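Local coordinates for protein thermostable monoacylglycerol lipase (Bacillus, PDB 4LHE) that hydrolyses monoacylglycerols to glycerol and a fatty acid, probably as a serine hydrolase of the alpha/beta hydrolase fold, at residues His27-Pro33 / Leu52-His58; Ser147-Asn151 / Tyr225-Asp231; Glu217-Leu221 / Met236-Arg240. All blocks are in the same frame, centred on the assembly; numbering follows the deposited sequence.

In the fold
Contacts 1 and 2 meet at one sulfate: Phe29 and Thr30 of contact 1 and His226 of contact 2 hydrogen-bond to it, as does Ser97 of the likely nucleophile elbow, so it marks the probable active site. Their centres are 16 Å apart and their nearest atoms about 7 Å. Contact 3 lies beside the loop of the probable catalytic histidine, 14 Å from contact 2 and 22 Å from contact 1 between centres. It touches contact 2 directly, the methyl of Ala228 meeting Leu221 and its carbonyl meeting Ile237. Along the chain contacts 2 and 3 interleave, because segment 225-231 lies in the connection between strand 216-221 and helix 234-247.

Contact 1: His27-Pro33 / Leu52-His58; sequences HGFTGTP and LPRLKGH. With SO4 (sulfate ion), chain D.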
# COMPACT_ATOMS: atom_id res chain seq x y z
N HIS A 27 2.52 -0.38 3.31
CA HIS A 27 1.27 -0.19 4.05
C HIS A 27 0.55 1.07 3.58
O HIS A 27 1.08 1.81 2.74
CB HIS A 27 1.49 -0.19 5.58
CG HIS A 27 2.26 0.99 6.12
ND1 HIS A 27 1.67 2.20 6.40
CD2 HIS A 27 3.56 1.11 6.48
CE1 HIS A 27 2.57 3.02 6.90
NE2 HIS A 27 3.73 2.39 6.96
N GLY A 28 -0.66 1.31 4.09
CA GLY A 28 -1.51 2.38 3.59
C GLY A 28 -1.45 3.72 4.32
O GLY A 28 -0.65 3.91 5.23
N PHE A 29 -2.34 4.62 3.92
CA PHE A 29 -2.38 6.03 4.37
C PHE A 29 -2.68 6.21 5.85
O PHE A 29 -1.97 6.92 6.55
CB PHE A 29 -3.41 6.78 3.52
CG PHE A 29 -3.67 8.21 3.94
CD1 PHE A 29 -2.79 9.23 3.58
CD2 PHE A 29 -4.83 8.54 4.64
CE1 PHE A 29 -3.05 10.55 3.93
CE2 PHE A 29 -5.10 9.86 5.00
CZ PHE A 29 -4.21 10.86 4.65
N THR A 30 -3.72 5.56 6.35
CA THR A 30 -3.98 5.65 7.78
C THR A 30 -3.04 4.77 8.64
O THR A 30 -2.73 5.09 9.80
CB THR A 30 -5.46 5.37 8.09
OG1 THR A 30 -5.79 4.03 7.71
CG2 THR A 30 -6.35 6.34 7.30
N GLY A 31 -2.53 3.69 8.04
CA GLY A 31 -1.99 2.56 8.80
C GLY A 31 -0.51 2.50 9.13
O GLY A 31 0.19 3.52 9.21
N THR A 32 -0.03 1.27 9.35
CA THR A 32 1.33 1.02 9.83
C THR A 32 1.76 -0.30 9.23
O THR A 32 0.95 -0.96 8.60
CB THR A 32 1.39 0.89 11.37
OG1 THR A 32 0.81 -0.37 11.77
CG2 THR A 32 0.67 2.06 12.07
N PRO A 33 3.03 -0.70 9.42
CA PRO A 33 3.41 -2.06 9.00
C PRO A 33 2.53 -3.19 9.54
O PRO A 33 2.58 -4.30 8.99
CB PRO A 33 4.84 -2.18 9.58
CG PRO A 33 5.39 -0.82 9.39
CD PRO A 33 4.23 0.12 9.71
N LEU A 52 9.64 -4.33 4.75
CA LEU A 52 8.35 -3.74 5.11
C LEU A 52 8.62 -2.50 5.93
O LEU A 52 8.66 -2.55 7.17
CB LEU A 52 7.47 -4.76 5.88
CG LEU A 52 6.21 -4.25 6.61
CD1 LEU A 52 5.41 -3.28 5.74
CD2 LEU A 52 5.32 -5.40 7.04
N PRO A 53 8.86 -1.37 5.24
CA PRO A 53 9.20 -0.10 5.89
C PRO A 53 7.99 0.52 6.57
O PRO A 53 6.84 0.18 6.24
CB PRO A 53 9.65 0.79 4.71
CG PRO A 53 8.96 0.21 3.50
CD PRO A 53 8.91 -1.29 3.77
N ARG A 54 8.26 1.41 7.52
CA ARG A 54 7.24 2.22 8.18
C ARG A 54 7.28 3.57 7.49
O ARG A 54 8.31 4.25 7.53
CB ARG A 54 7.58 2.36 9.67
CG ARG A 54 6.64 3.27 10.48
CD ARG A 54 7.05 3.33 11.97
NE ARG A 54 8.34 3.99 12.18
CZ ARG A 54 8.53 5.30 12.09
NH1 ARG A 54 7.52 6.10 11.76
NH2 ARG A 54 9.73 5.82 12.30
N LEU A 55 6.20 3.97 6.82
CA LEU A 55 6.21 5.24 6.09
C LEU A 55 6.39 6.41 7.06
O LEU A 55 5.76 6.41 8.13
CB LEU A 55 4.93 5.43 5.28
CG LEU A 55 4.66 4.42 4.18
CD1 LEU A 55 3.39 4.75 3.43
CD2 LEU A 55 5.84 4.33 3.24
N LYS A 56 7.22 7.39 6.69
CA LYS A 56 7.39 8.58 7.53
C LYS A 56 6.05 9.16 7.98
O LYS A 56 5.12 9.33 7.18
CB LYS A 56 8.22 9.66 6.83
CG LYS A 56 8.69 10.74 7.80
CD LYS A 56 9.61 11.76 7.15
CE LYS A 56 10.35 12.54 8.23
NZ LYS A 56 11.12 13.70 7.68
N GLY A 57 5.95 9.45 9.28
CA GLY A 57 4.76 10.09 9.81
C GLY A 57 3.69 9.10 10.23
O GLY A 57 2.67 9.48 10.81
N HIS A 58 3.93 7.82 9.93
CA HIS A 58 2.98 6.75 10.24
C HIS A 58 3.45 5.93 11.43
O HIS A 58 4.66 5.78 11.68
CB HIS A 58 2.78 5.86 9.01
CG HIS A 58 2.12 6.57 7.87
ND1 HIS A 58 2.74 7.56 7.15
CD2 HIS A 58 0.87 6.45 7.34
CE1 HIS A 58 1.92 8.01 6.22
NE2 HIS A 58 0.78 7.35 6.31
S SO4 D . -5.60 3.13 3.70
O1 SO4 D . -5.39 3.98 4.87
O2 SO4 D . -5.28 1.73 4.03
O3 SO4 D . -7.01 3.20 3.30
O4 SO4 D . -4.77 3.66 2.61
O HOH W 1 5.29 -0.09 4.16
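Two irregular segments, the second starting on the last residue of strand 49-52, approach here, their CA atoms closest at Pro33 and Arg54 (5.8 Å). Residues 55-58 form a type II beta turn closed by His58 N to Leu55 O at 2.9 Å; Gly57, with positive phi, suits its third position because a CB would jam against the preceding carbonyl. A water bridges the two segments, accepting from His27 N (2.9 Å) and donating to Pro53 O (2.6 Å).

Two histidines fill the interior. His27 accepts a nearly straight bond from Leu55 N at its NE2 (2.9 Å) and donates through ND1 to the carbonyl O of Gly28 (3.1 Å), so both ring nitrogens are used. Leu55 CG covers one face of this ring, a CH-pi contact 3.9 Å from its centroid, and the ring edge points at the face of His58 in an offset edge-to-face pair. His58 donates from ND1 to Lys56 O (3.0 Å), while its NE2 makes a weak bond to Phe29 O (2.8 Å). Pro33 packs apolar surface at the far end, its CB 3.9 Å from Leu52 CG.

At the tip, Phe29 N (2.9 Å to O4) and Thr30 N (2.7 Å to O1) bind a sulfate, probably from the crystallisation liquor; a CB on Gly28 would project into the place of its O2, so glycine keeps that pocket open. Thr30 N is a further sulfate ligand, whereas Phe29 N, following a His-Gly pair after a strand, is probably a donor of the alpha/beta hydrolase oxyanion hole.

Contact 2: Ser147-Asn151 / Tyr225-Asp231; sequences SDLKN and YHVATLD. With SO4 (sulfate ion), chain D.
Asp231 gathers three backbone NH groups: its OD2 accepts from Lys150 N (2.9 Å) and Tyr225 N (2.8 Å), its OD1 from Asn151 N (2.9 Å). A carboxylate suits the place because its two oxygens can serve both loops. Val227 N donates to Asp148 O (3.1 Å) and His226 N to Asp148 OD2 (3.3 Å); Asp148 OD1 meets His197. Both segments are loop, with Asp148 and Val227 each centring an inverse gamma turn, and CA atoms pair as Asp148-His226 (5.4 Å), Leu149-Tyr225 (5.2 Å) and Asn151-Asp231 (5.5 Å). Segment 225-231 probably corresponds to the catalytic-histidine loop of the alpha/beta hydrolase fold: His226, chi1 t, bonds Asp196, probably its triad partner with Ser97, and sends NE2 to sulfate O3 (2.8 Å). Leu149, CA-to-CB directed away, turns back through chi1 near -129° (chi2 t), CG 3.7 Å from Val227 CB and CD1 4.2 Å from Leu230 CD1. Tyr225, chi1 m, receives Lys150 CB over its ring, 3.9 Å from the centroid; Lys150 NZ reaches Asn223.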
# COMPACT_ATOMS: atom_id res chain seq x y z
N SER A 147 -12.07 1.10 11.18
CA SER A 147 -11.54 0.22 10.15
C SER A 147 -12.63 -0.41 9.31
O SER A 147 -13.58 -0.98 9.86
CB SER A 147 -10.69 -0.90 10.76
OG SER A 147 -9.64 -0.37 11.55
N ASP A 148 -12.51 -0.32 7.99
CA ASP A 148 -13.37 -1.11 7.12
C ASP A 148 -12.78 -2.51 6.99
O ASP A 148 -12.11 -2.83 5.99
CB ASP A 148 -13.51 -0.49 5.73
CG ASP A 148 -14.60 -1.14 4.91
OD1 ASP A 148 -15.54 -1.70 5.51
OD2 ASP A 148 -14.53 -1.10 3.66
N LEU A 149 -13.06 -3.33 8.00
CA LEU A 149 -12.52 -4.69 8.12
C LEU A 149 -13.66 -5.59 8.56
O LEU A 149 -14.38 -5.26 9.51
CB LEU A 149 -11.44 -4.71 9.20
CG LEU A 149 -10.06 -5.31 8.92
CD1 LEU A 149 -9.18 -5.15 10.18
CD2 LEU A 149 -10.17 -6.76 8.53
N LYS A 150 -13.83 -6.73 7.90
CA LYS A 150 -14.96 -7.59 8.23
C LYS A 150 -14.70 -8.41 9.49
O LYS A 150 -15.46 -8.34 10.47
CB LYS A 150 -15.31 -8.49 7.05
CG LYS A 150 -16.68 -9.10 7.14
CD LYS A 150 -16.73 -10.41 6.39
CE LYS A 150 -17.62 -10.33 5.16
NZ LYS A 150 -18.24 -11.66 4.89
N ASN A 151 -13.63 -9.21 9.46
CA ASN A 151 -13.17 -10.00 10.60
C ASN A 151 -12.98 -9.13 11.84
O ASN A 151 -12.15 -8.23 11.85
CB ASN A 151 -11.85 -10.68 10.21
CG ASN A 151 -11.37 -11.69 11.23
OD1 ASN A 151 -12.04 -11.97 12.23
ND2 ASN A 151 -10.19 -12.24 10.98
N TYR A 225 -13.48 -6.70 3.37
CA TYR A 225 -13.68 -5.29 3.11
C TYR A 225 -12.31 -4.66 2.85
O TYR A 225 -11.31 -5.37 2.68
CB TYR A 225 -14.26 -4.57 4.33
CG TYR A 225 -15.63 -5.04 4.76
CD1 TYR A 225 -16.45 -5.76 3.91
CD2 TYR A 225 -16.09 -4.75 6.05
CE1 TYR A 225 -17.71 -6.19 4.33
CE2 TYR A 225 -17.33 -5.17 6.47
CZ TYR A 225 -18.14 -5.88 5.61
OH TYR A 225 -19.38 -6.30 6.05
N HIS A 226 -12.27 -3.34 2.84
CA HIS A 226 -11.07 -2.61 2.44
C HIS A 226 -9.72 -3.14 2.91
O HIS A 226 -8.79 -3.30 2.11
CB HIS A 226 -11.17 -1.15 2.86
CG HIS A 226 -10.04 -0.31 2.37
ND1 HIS A 226 -9.68 -0.26 1.04
CD2 HIS A 226 -9.19 0.53 3.02
CE1 HIS A 226 -8.66 0.58 0.89
NE2 HIS A 226 -8.35 1.07 2.08
N VAL A 227 -9.59 -3.37 4.22
CA VAL A 227 -8.31 -3.78 4.81
C VAL A 227 -8.10 -5.28 4.60
O VAL A 227 -8.03 -6.04 5.55
CB VAL A 227 -8.27 -3.48 6.30
CG1 VAL A 227 -6.83 -3.64 6.85
CG2 VAL A 227 -8.77 -2.07 6.55
N ALA A 228 -8.01 -5.67 3.33
CA ALA A 228 -8.08 -7.08 2.92
C ALA A 228 -6.91 -7.94 3.44
O ALA A 228 -7.04 -9.15 3.62
CB ALA A 228 -8.18 -7.16 1.39
N THR A 229 -5.76 -7.31 3.69
CA THR A 229 -4.54 -8.01 4.11
C THR A 229 -4.68 -8.56 5.52
O THR A 229 -3.94 -9.46 5.93
CB THR A 229 -3.34 -7.06 4.06
OG1 THR A 229 -3.64 -5.87 4.82
CG2 THR A 229 -3.01 -6.67 2.62
N LEU A 230 -5.63 -8.02 6.28
CA LEU A 230 -5.89 -8.49 7.63
C LEU A 230 -7.23 -9.23 7.70
O LEU A 230 -7.59 -9.78 8.75
CB LEU A 230 -5.94 -7.32 8.59
CG LEU A 230 -4.69 -6.48 8.85
CD1 LEU A 230 -5.03 -5.36 9.83
CD2 LEU A 230 -3.61 -7.33 9.40
N ASP A 231 -7.98 -9.23 6.59
CA ASP A 231 -9.35 -9.74 6.59
C ASP A 231 -9.42 -11.23 6.26
O ASP A 231 -8.38 -11.91 6.17
CB ASP A 231 -10.21 -8.94 5.60
CG ASP A 231 -11.59 -8.62 6.13
OD1 ASP A 231 -12.07 -9.32 7.06
OD2 ASP A 231 -12.20 -7.64 5.64
S SO4 D . -5.60 3.13 3.70
O1 SO4 D . -5.39 3.98 4.87
O2 SO4 D . -5.28 1.73 4.03
O3 SO4 D . -7.01 3.20 3.30
O4 SO4 D . -4.77 3.66 2.61

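Contact 3: Glu217-Leu221 / Met236-Arg240; sequences EIVRL and MIIER
Strand 217-221 and helix 236-240 lie nearly antiparallel, at 156° between their N-to-C directions, with axes 10.9 Å apart at closest approach. Set Leu221 against Met236 (CA to CA 8.4 Å) and Val219 against Arg240 (9.1 Å): residues two apart on the strand face residues four apart on the helix, one turn along, where Arg240 N bonds Met236 O at 2.9 Å.

Met236 is one bump. Fully extended (t, t, t), it reaches into the hollow between Val219 and Leu221, over the strand backbone at Arg220. Its CE rests 3.9 Å from Val219 CG1 and 4.2 Å from Arg220 O, and its SD lies 4.1 Å from Leu221 CD2. A long, unbranched, flexible chain suits a hollow between two branched side chains. Leu221 (m, t) in turn pushes CD1 to 3.9 Å from Ile237 CD1, closing the deeper side.

This is helix-on-sheet packing of the alpha/beta hydrolase fold: an edge strand of the central sheet runs parallel to its neighbour 188-193 and is covered by helix 234-247, which follows it after the loop carrying the probable catalytic histidine. Ile237 also meets Ala228, and Ile237 and Ile238 both touch Leu39 of helix 37-45.

Toward the strand's start the interface opens to solvent and becomes polar. Arg240 (chi1 and chi2 both m) lays one guanidinium face over Val219 CG1, with NH1 3.4 Å from Val219 CG2. Glu217, extended with chi1 t, brings OE1 to the guanidinium edge, making a long salt bridge of 3.6 Å to Arg240 NH1.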
# COMPACT_ATOMS: atom_id res chain seq x y z
N GLU A 217 -3.79 -9.14 -14.49
CA GLU A 217 -5.02 -9.83 -14.12
C GLU A 217 -5.72 -9.17 -12.93
O GLU A 217 -5.07 -8.60 -12.05
CB GLU A 217 -4.69 -11.29 -13.79
CG GLU A 217 -5.87 -12.14 -13.35
CD GLU A 217 -5.45 -13.50 -12.79
OE1 GLU A 217 -6.34 -14.23 -12.31
OE2 GLU A 217 -4.23 -13.82 -12.82
N ILE A 218 -7.05 -9.25 -12.89
CA ILE A 218 -7.79 -8.79 -11.71
C ILE A 218 -8.33 -9.96 -10.91
O ILE A 218 -9.00 -10.85 -11.45
CB ILE A 218 -8.92 -7.82 -12.07
CG1 ILE A 218 -8.34 -6.55 -12.69
CG2 ILE A 218 -9.74 -7.47 -10.83
CD1 ILE A 218 -9.36 -5.44 -12.92
N VAL A 219 -8.03 -9.96 -9.61
CA VAL A 219 -8.53 -11.00 -8.72
C VAL A 219 -9.49 -10.40 -7.70
O VAL A 219 -9.14 -9.49 -6.93
CB VAL A 219 -7.36 -11.78 -8.07
CG1 VAL A 219 -7.87 -12.77 -7.03
CG2 VAL A 219 -6.56 -12.51 -9.14
N ARG A 220 -10.72 -10.91 -7.71
CA ARG A 220 -11.77 -10.44 -6.81
C ARG A 220 -11.73 -11.15 -5.45
O ARG A 220 -11.59 -12.38 -5.38
CB ARG A 220 -13.16 -10.60 -7.45
CG ARG A 220 -13.34 -9.80 -8.74
CD ARG A 220 -14.72 -9.15 -8.80
NE ARG A 220 -14.65 -7.76 -9.24
CZ ARG A 220 -14.68 -6.69 -8.43
NH1 ARG A 220 -14.79 -6.84 -7.11
NH2 ARG A 220 -14.61 -5.46 -8.95
N LEU A 221 -11.82 -10.36 -4.38
CA LEU A 221 -11.81 -10.86 -3.02
C LEU A 221 -13.23 -10.76 -2.49
O LEU A 221 -13.75 -9.66 -2.29
CB LEU A 221 -10.85 -10.05 -2.16
CG LEU A 221 -9.38 -10.06 -2.61
CD1 LEU A 221 -8.50 -9.15 -1.74
CD2 LEU A 221 -8.84 -11.51 -2.61
N MET A 236 -5.80 -16.29 0.96
CA MET A 236 -5.92 -16.25 -0.49
C MET A 236 -4.95 -15.22 -1.12
O MET A 236 -4.27 -15.50 -2.11
CB MET A 236 -7.38 -15.97 -0.89
CG MET A 236 -7.56 -15.71 -2.37
SD MET A 236 -9.28 -15.58 -2.90
CE MET A 236 -9.02 -15.67 -4.68
N ILE A 237 -4.86 -14.04 -0.52
CA ILE A 237 -3.88 -13.05 -0.98
C ILE A 237 -2.45 -13.56 -0.91
O ILE A 237 -1.66 -13.35 -1.84
CB ILE A 237 -3.97 -11.75 -0.14
CG1 ILE A 237 -5.35 -11.12 -0.28
CG2 ILE A 237 -2.87 -10.76 -0.58
CD1 ILE A 237 -5.56 -9.90 0.67
N ILE A 238 -2.11 -14.23 0.19
CA ILE A 238 -0.77 -14.76 0.36
C ILE A 238 -0.45 -15.87 -0.66
O ILE A 238 0.61 -15.85 -1.28
CB ILE A 238 -0.55 -15.24 1.82
CG1 ILE A 238 -0.37 -14.04 2.77
CG2 ILE A 238 0.65 -16.17 1.90
CD1 ILE A 238 -0.56 -14.35 4.28
N GLU A 239 -1.37 -16.80 -0.83
CA GLU A 239 -1.17 -17.97 -1.69
C GLU A 239 -1.13 -17.58 -3.18
O GLU A 239 -0.31 -18.09 -3.95
CB GLU A 239 -2.26 -19.02 -1.39
CG GLU A 239 -2.37 -20.20 -2.35
CD GLU A 239 -3.47 -21.20 -1.94
OE1 GLU A 239 -4.30 -20.87 -1.05
OE2 GLU A 239 -3.48 -22.33 -2.50
N ARG A 240 -2.01 -16.66 -3.59
CA ARG A 240 -2.00 -16.18 -4.97
C ARG A 240 -0.77 -15.32 -5.29
O ARG A 240 -0.27 -15.34 -6.42
CB ARG A 240 -3.29 -15.42 -5.30
CG ARG A 240 -4.50 -16.31 -5.46
CD ARG A 240 -4.55 -16.99 -6.83
NE ARG A 240 -5.88 -16.89 -7.41
CZ ARG A 240 -6.15 -16.24 -8.54
NH1 ARG A 240 -5.16 -15.65 -9.21
NH2 ARG A 240 -7.39 -16.17 -8.99